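Side-chain contacts in PmbA-related protein (PDB 1VL4), which is probably a metallopeptidase of the peptidase U62 family and has also been named a putative modulator of DNA gyrase: residues A[125-128]-A[129-132]; A[352-355]-A[356-359]; A[135-138]-A[139-143]. All coordinates share one frame; numbering follows the deposited sequence. Where two conformers were deposited one is given.

Interaction 1: A[125-128]-A[129-132]; sequences KLSV and KEKM
Ser127 and Glu130 answer each other across the first turn of helix 128-143. Ser127 OG takes the amide hydrogen of Glu130 N at 3.0 Å, and the Glu130 carboxylate returns the favour: its OE1 receives Ser127 N at 2.9 Å along a nearly straight N-H line (171°), using the lone pair that faces away from OE2. Ser127 carries OG between its own N and carbonyl carbon (chi1 71°), which brings the oxygen round to the helix opening; Glu130 sets CG beside its N and then runs extended, laying the acid back along the chain to the serine. Were this serine an alanine, Glu130 N would probably lose its side-chain acceptor, and the first turn would be more prone to fray.

Around this pair, Leu126 lays its CD2 3.8 Å from Glu130 OE1, while its CB meets the aliphatic CE of Lys131 at 3.9 Å. The ammonium of Lys131 goes on to a salt bridge with Asp158, and Tyr156 on the same strand, 148-167, touches both Leu126 and Lys131. On another side of the turn Val128 and Met132 pack on Phe43 and Leu45 of strand 32-48, respectively, with Gln96 and Val97 of the second subunit also packing there. Reciprocal side-chain-to-backbone bonds of this kind define the capping box at a helix N-terminus.

Interaction 2: A[352-355]-A[356-359]; sequences EKSF and EELL
Phe355 and Leu359 make the tight side of this first helical turn: the Phe355 ring atom CE2 lies 3.5 Å from Leu359 CD1, with the methyl approaching the ring obliquely. With chi1 at -172° the CG of Phe355 points opposite its own amide nitrogen, beside the carbonyl carbon, and the ring is carried toward Leu359. A second apolar touch follows at Leu358, whose CD2 comes within 3.5 Å of Lys353 CB.

The other side is polar and opens to solvent. There Ser354 caps the helix, its OG accepting from Glu357 N at 3.1 Å, and Glu357 OE1 takes Ser354 N at 2.8 Å through its anti lone pair, completing a capping box. The stem of Lys353 crosses Glu357 at about a right angle, yet the charges stay well apart. Lys353 NZ stands 6.4 Å from Glu357 OE1 and leans instead toward Glu361 in a long, weak ion pair.

The apolar side is what faces the fold. Phe355, Leu358 and Leu359 all rest on Leu238 of strand 233-239, and Phe355 and Leu359 also reach Val367 of strand 365-372, so helix 355-362 lies against two parallel neighbouring strands of the mixed sheet.

Interaction 3: A[135-138]-A[139-143]; sequences AKKA and HESAA
Lys137 O is gripped twice by Ser141. The backbone N and the hydroxyl OG of Ser141 each donate to Lys137 O at 3.1 Å, and they arrive from opposite faces of the carbonyl plane, the hydroxyl tilted 28° out of it. Ser141 places OG beside its own N and anti to its carbonyl carbon (chi1 -55°), which turns the hydroxyl back toward the carbonyl of Lys137, where it donates.

The other backbone amides that bond across these segments follow the i+4 to i helical pattern. His139 N binds Ala135 O, Glu140 N binds Lys136 O at 2.9 Å, and Ala142 N binds Ala138 O, so each of the four carbonyls from 135 to 138 has an amide partner.

Among the charged ends, Lys137 bends at chi2 (71°) and brings NZ to 3.4 Å from Glu140 OE1, a salt bridge whose hydrogen bond is weak. The lysine CD is nearly as close to that oxygen, and the two side chains cross obliquely on the exposed side. Lys137 and Ser141 also touch Glu211 of helix 210-223, whereas Ala135 and Ala138 pack on Val154 of strand 148-167. With the carbonyls of 135-138 each bonded to an amide, the salt bridge, long and weak as a hydrogen bond, probably contributes modestly as a matched pair of charges on the exposed face.

How the interactions relate
Interactions 1 and 3 share helix 128-143, the first at its N-terminal end and the second along its later turns, with centres about 16 Å apart; both rest against the long antiparallel sheet. Interaction 2 begins another helix, 355-362, on the mixed β-sheet of the C-terminal domain, its centre about 38 Å from that of interaction 1. Interactions 1 and 2 nevertheless use the same serine-glutamate capping chemistry, whereas interaction 3, inside a helix, relies on backbone bonds, a serine hydroxyl returned to the chain, and one salt bridge with a weak hydrogen bond. Interaction 1 is a surface contact also touched by the second subunit; interactions 2 and 3 are partly buried, through leucines in one and alanines in the other.

Interaction 1: A[125-128]-A[129-132]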
loop_
_atom_site.group_PDB
_atom_site.type_symbol
_atom_site.label_atom_id
_atom_site.label_comp_id
_atom_site.label_asym_id
_atom_site.label_seq_id
_atom_site.Cartn_x
_atom_site.Cartn_y
_atom_site.Cartn_z
ATOM N N LYS A 125 22.020 -5.192 -19.563
ATOM C CA LYS A 125 22.457 -5.947 -20.740
ATOM C C LYS A 125 21.696 -7.243 -21.033
ATOM O O LYS A 125 21.789 -7.758 -22.135
ATOM C CB LYS A 125 23.954 -6.245 -20.582
ATOM C CG LYS A 125 24.763 -4.914 -20.660
ATOM C CD LYS A 125 26.235 -5.136 -20.993
ATOM C CE LYS A 125 27.047 -5.596 -19.771
ATOM N NZ LYS A 125 27.833 -4.464 -19.194
ATOM N N LEU A 126 20.968 -7.777 -20.063
ATOM C CA LEU A 126 20.250 -9.015 -20.261
ATOM C C LEU A 126 19.104 -8.821 -21.209
ATOM O O LEU A 126 18.425 -7.820 -21.173
ATOM C CB LEU A 126 19.647 -9.512 -18.946
ATOM C CG LEU A 126 20.595 -9.977 -17.872
ATOM C CD1 LEU A 126 19.761 -10.470 -16.707
ATOM C CD2 LEU A 126 21.535 -11.070 -18.372
ATOM N N SER A 127 18.845 -9.800 -22.022
ATOM C CA SER A 127 17.633 -9.763 -22.844
ATOM C C SER A 127 16.459 -10.224 -21.985
ATOM O O SER A 127 16.669 -10.824 -20.937
ATOM C CB SER A 127 17.749 -10.748 -23.971
ATOM O OG SER A 127 17.659 -12.042 -23.440
ATOM N N VAL A 128 15.230 -9.976 -22.419
ATOM C CA VAL A 128 14.065 -10.446 -21.660
ATOM C C VAL A 128 13.950 -11.970 -21.655
ATOM O O VAL A 128 13.444 -12.543 -20.711
ATOM C CB VAL A 128 12.723 -9.769 -22.110
ATOM C CG1 VAL A 128 12.479 -9.913 -23.618
ATOM C CG2 VAL A 128 11.530 -10.326 -21.301
ATOM N N LYS A 129 14.389 -12.635 -22.715
ATOM C CA LYS A 129 14.469 -14.043 -22.701
ATOM C C LYS A 129 15.357 -14.583 -21.603
ATOM O O LYS A 129 15.002 -15.554 -20.955
ATOM C CB LYS A 129 14.913 -14.563 -24.081
ATOM C CG LYS A 129 15.066 -16.061 -24.121
ATOM C CD LYS A 129 15.009 -16.575 -25.509
ATOM C CE LYS A 129 15.025 -18.110 -25.532
ATOM N NZ LYS A 129 16.221 -18.633 -24.809
ATOM N N GLU A 130 16.512 -13.956 -21.376
ATOM C CA GLU A 130 17.406 -14.397 -20.321
ATOM C C GLU A 130 16.795 -14.190 -18.935
ATOM O O GLU A 130 16.994 -14.999 -18.045
ATOM C CB GLU A 130 18.752 -13.676 -20.392
ATOM C CG GLU A 130 19.566 -14.014 -21.673
ATOM C CD GLU A 130 20.862 -13.158 -21.793
ATOM O OE1 GLU A 130 20.779 -11.924 -21.968
ATOM O OE2 GLU A 130 21.966 -13.725 -21.708
ATOM N N LYS A 131 16.067 -13.099 -18.756
ATOM C CA LYS A 131 15.374 -12.876 -17.483
ATOM C C LYS A 131 14.308 -13.931 -17.287
ATOM O O LYS A 131 14.246 -14.523 -16.214
ATOM C CB LYS A 131 14.764 -11.465 -17.432
ATOM C CG LYS A 131 15.799 -10.382 -17.603
ATOM C CD LYS A 131 15.206 -8.999 -17.586
ATOM C CE LYS A 131 16.148 -7.935 -18.123
ATOM N NZ LYS A 131 15.883 -6.522 -17.575
ATOM N N MET A 132 13.526 -14.242 -18.350
ATOM C CA MET A 132 12.509 -15.241 -18.250
ATOM C C MET A 132 13.142 -16.565 -17.917
ATOM O O MET A 132 12.603 -17.319 -17.101
ATOM C CB MET A 132 11.718 -15.382 -19.562
ATOM C CG MET A 132 10.855 -14.201 -19.876
ATOM S SD MET A 132 10.360 -14.216 -21.640
ATOM C CE MET A 132 9.636 -15.853 -21.769
#

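Interaction 2: A[352-355]-A[356-359]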
loop_
_atom_site.group_PDB
_atom_site.type_symbol
_atom_site.label_atom_id
_atom_site.label_comp_id
_atom_site.label_asym_id
_atom_site.label_seq_id
_atom_site.Cartn_x
_atom_site.Cartn_y
_atom_site.Cartn_z
ATOM N N GLU A 352 31.359 -15.477 15.652
ATOM C CA GLU A 352 32.249 -16.476 15.043
ATOM C C GLU A 352 31.628 -17.852 14.847
ATOM O O GLU A 352 32.241 -18.720 14.225
ATOM C CB GLU A 352 33.543 -16.577 15.864
ATOM C CG GLU A 352 34.273 -15.234 15.951
ATOM C CD GLU A 352 35.562 -15.269 16.770
ATOM O OE1 GLU A 352 35.669 -16.072 17.731
ATOM O OE2 GLU A 352 36.471 -14.468 16.440
ATOM N N LYS A 353 30.425 -18.080 15.361
ATOM C CA LYS A 353 29.847 -19.425 15.291
ATOM C C LYS A 353 29.019 -19.632 14.016
ATOM O O LYS A 353 28.247 -18.780 13.603
ATOM C CB LYS A 353 28.975 -19.687 16.513
ATOM C CG LYS A 353 29.686 -19.664 17.893
ATOM C CD LYS A 353 30.702 -20.731 18.019
ATOM C CE LYS A 353 31.035 -21.073 19.501
ATOM N NZ LYS A 353 31.364 -19.875 20.312
ATOM N N SER A 354 29.145 -20.797 13.395
ATOM C CA SER A 354 28.262 -21.133 12.298
ATOM C C SER A 354 26.888 -21.473 12.868
ATOM O O SER A 354 26.724 -21.635 14.084
ATOM C CB SER A 354 28.801 -22.342 11.556
ATOM O OG SER A 354 28.745 -23.454 12.409
ATOM N N PHE A 355 25.902 -21.609 11.980
ATOM C CA PHE A 355 24.589 -22.078 12.393
ATOM C C PHE A 355 24.652 -23.425 13.132
ATOM O O PHE A 355 24.030 -23.636 14.195
ATOM C CB PHE A 355 23.664 -22.164 11.181
ATOM C CG PHE A 355 22.248 -22.449 11.539
ATOM C CD1 PHE A 355 21.371 -21.428 11.830
ATOM C CD2 PHE A 355 21.797 -23.738 11.607
ATOM C CE1 PHE A 355 20.074 -21.714 12.183
ATOM C CE2 PHE A 355 20.499 -24.020 11.951
ATOM C CZ PHE A 355 19.636 -23.007 12.231
ATOM N N GLU A 356 25.363 -24.351 12.537
ATOM C CA GLU A 356 25.527 -25.680 13.126
ATOM C C GLU A 356 26.146 -25.618 14.525
ATOM O O GLU A 356 25.765 -26.397 15.399
ATOM C CB GLU A 356 26.384 -26.529 12.178
ATOM C CG GLU A 356 26.631 -27.992 12.602
ATOM C CD GLU A 356 25.359 -28.753 12.970
ATOM O OE1 GLU A 356 24.306 -28.530 12.315
ATOM O OE2 GLU A 356 25.426 -29.575 13.919
ATOM N N GLU A 357 27.108 -24.707 14.726
ATOM C CA GLU A 357 27.709 -24.484 16.035
ATOM C C GLU A 357 26.716 -23.889 17.035
ATOM O O GLU A 357 26.640 -24.316 18.183
ATOM C CB GLU A 357 28.954 -23.588 15.929
ATOM C CG GLU A 357 30.140 -24.316 15.279
ATOM C CD GLU A 357 31.349 -23.420 14.994
ATOM O OE1 GLU A 357 31.219 -22.311 14.423
ATOM O OE2 GLU A 357 32.462 -23.866 15.334
ATOM N N LEU A 358 25.921 -22.938 16.575
ATOM C CA LEU A 358 24.820 -22.397 17.374
ATOM C C LEU A 358 23.784 -23.451 17.794
ATOM O O LEU A 358 23.284 -23.422 18.921
ATOM C CB LEU A 358 24.122 -21.246 16.618
ATOM C CG LEU A 358 24.912 -19.964 16.382
ATOM C CD1 LEU A 358 23.967 -18.936 15.802
ATOM C CD2 LEU A 358 25.644 -19.390 17.611
ATOM N N LEU A 359 23.436 -24.346 16.885
ATOM C CA LEU A 359 22.562 -25.492 17.219
ATOM C C LEU A 359 23.138 -26.303 18.371
ATOM O O LEU A 359 22.451 -26.624 19.365
ATOM C CB LEU A 359 22.421 -26.433 16.023
ATOM C CG LEU A 359 21.361 -26.027 15.011
ATOM C CD1 LEU A 359 21.520 -26.888 13.740
ATOM C CD2 LEU A 359 19.987 -26.172 15.608
#

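Interaction 3: A[135-138]-A[139-143]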
loop_
_atom_site.group_PDB
_atom_site.type_symbol
_atom_site.label_atom_id
_atom_site.label_comp_id
_atom_site.label_asym_id
_atom_site.label_seq_id
_atom_site.Cartn_x
_atom_site.Cartn_y
_atom_site.Cartn_z
ATOM N N ALA A 135 13.894 -17.085 -14.196
ATOM C CA ALA A 135 12.677 -17.397 -13.453
ATOM C C ALA A 135 12.213 -18.833 -13.699
ATOM O O ALA A 135 11.925 -19.558 -12.744
ATOM C CB ALA A 135 11.598 -16.383 -13.804
ATOM N N LYS A 136 12.152 -19.261 -14.961
ATOM C CA LYS A 136 11.824 -20.645 -15.311
ATOM C C LYS A 136 12.778 -21.691 -14.732
ATOM O O LYS A 136 12.364 -22.787 -14.345
ATOM C CB LYS A 136 11.719 -20.828 -16.839
ATOM C CG LYS A 136 10.690 -19.955 -17.521
ATOM C CD LYS A 136 10.705 -20.159 -19.027
ATOM C CE LYS A 136 9.462 -19.569 -19.713
ATOM N NZ LYS A 136 9.710 -19.253 -21.165
ATOM N N LYS A 137 14.056 -21.363 -14.652
ATOM C CA LYS A 137 15.005 -22.235 -14.057
ATOM C C LYS A 137 14.759 -22.329 -12.544
ATOM O O LYS A 137 14.843 -23.411 -11.983
ATOM C CB LYS A 137 16.416 -21.744 -14.345
ATOM C CG LYS A 137 17.510 -22.677 -13.868
ATOM C CD LYS A 137 17.568 -23.968 -14.723
ATOM C CE LYS A 137 18.280 -25.099 -13.982
ATOM N NZ LYS A 137 18.159 -26.413 -14.694
ATOM N N ALA A 138 14.430 -21.209 -11.893
ATOM C CA ALA A 138 14.102 -21.267 -10.474
ATOM C C ALA A 138 12.849 -22.148 -10.223
ATOM O O ALA A 138 12.819 -22.971 -9.275
ATOM C CB ALA A 138 13.932 -19.897 -9.926
ATOM N N HIS A 139 11.864 -22.036 -11.115
ATOM C CA HIS A 139 10.652 -22.831 -11.008
ATOM C C HIS A 139 10.967 -24.316 -11.152
ATOM O O HIS A 139 10.429 -25.151 -10.413
ATOM C CB HIS A 139 9.631 -22.473 -12.095
ATOM C CG HIS A 139 8.389 -23.313 -12.028
ATOM N ND1 HIS A 139 8.256 -24.518 -12.690
ATOM C CD2 HIS A 139 7.246 -23.144 -11.327
ATOM C CE1 HIS A 139 7.083 -25.052 -12.401
ATOM N NE2 HIS A 139 6.452 -24.238 -11.572
ATOM N N GLU A 140 11.774 -24.634 -12.158
ATOM C CA GLU A 140 12.090 -26.002 -12.512
ATOM C C GLU A 140 12.784 -26.696 -11.353
ATOM O O GLU A 140 12.463 -27.855 -11.030
ATOM C CB GLU A 140 12.963 -26.026 -13.776
ATOM C CG GLU A 140 13.205 -27.393 -14.373
ATOM C CD GLU A 140 14.340 -27.436 -15.412
ATOM O OE1 GLU A 140 14.950 -26.378 -15.732
ATOM O OE2 GLU A 140 14.616 -28.566 -15.903
ATOM N N SER A 141 13.715 -25.994 -10.705
ATOM C CA SER A 141 14.423 -26.539 -9.556
ATOM C C SER A 141 13.523 -26.672 -8.347
ATOM O O SER A 141 13.658 -27.619 -7.596
ATOM C CB SER A 141 15.628 -25.670 -9.192
ATOM O OG SER A 141 16.445 -25.527 -10.329
ATOM N N ALA A 142 12.620 -25.718 -8.142
ATOM C CA ALA A 142 11.698 -25.783 -7.020
ATOM C C ALA A 142 10.738 -26.955 -7.242
ATOM O O ALA A 142 10.354 -27.615 -6.278
ATOM C CB ALA A 142 10.919 -24.476 -6.874
ATOM N N ALA A 143 10.392 -27.228 -8.501
ATOM C CA ALA A 143 9.376 -28.286 -8.842
ATOM C C ALA A 143 9.916 -29.719 -8.930
ATOM O O ALA A 143 9.140 -30.687 -8.903
ATOM C CB ALA A 143 8.643 -27.930 -10.128
#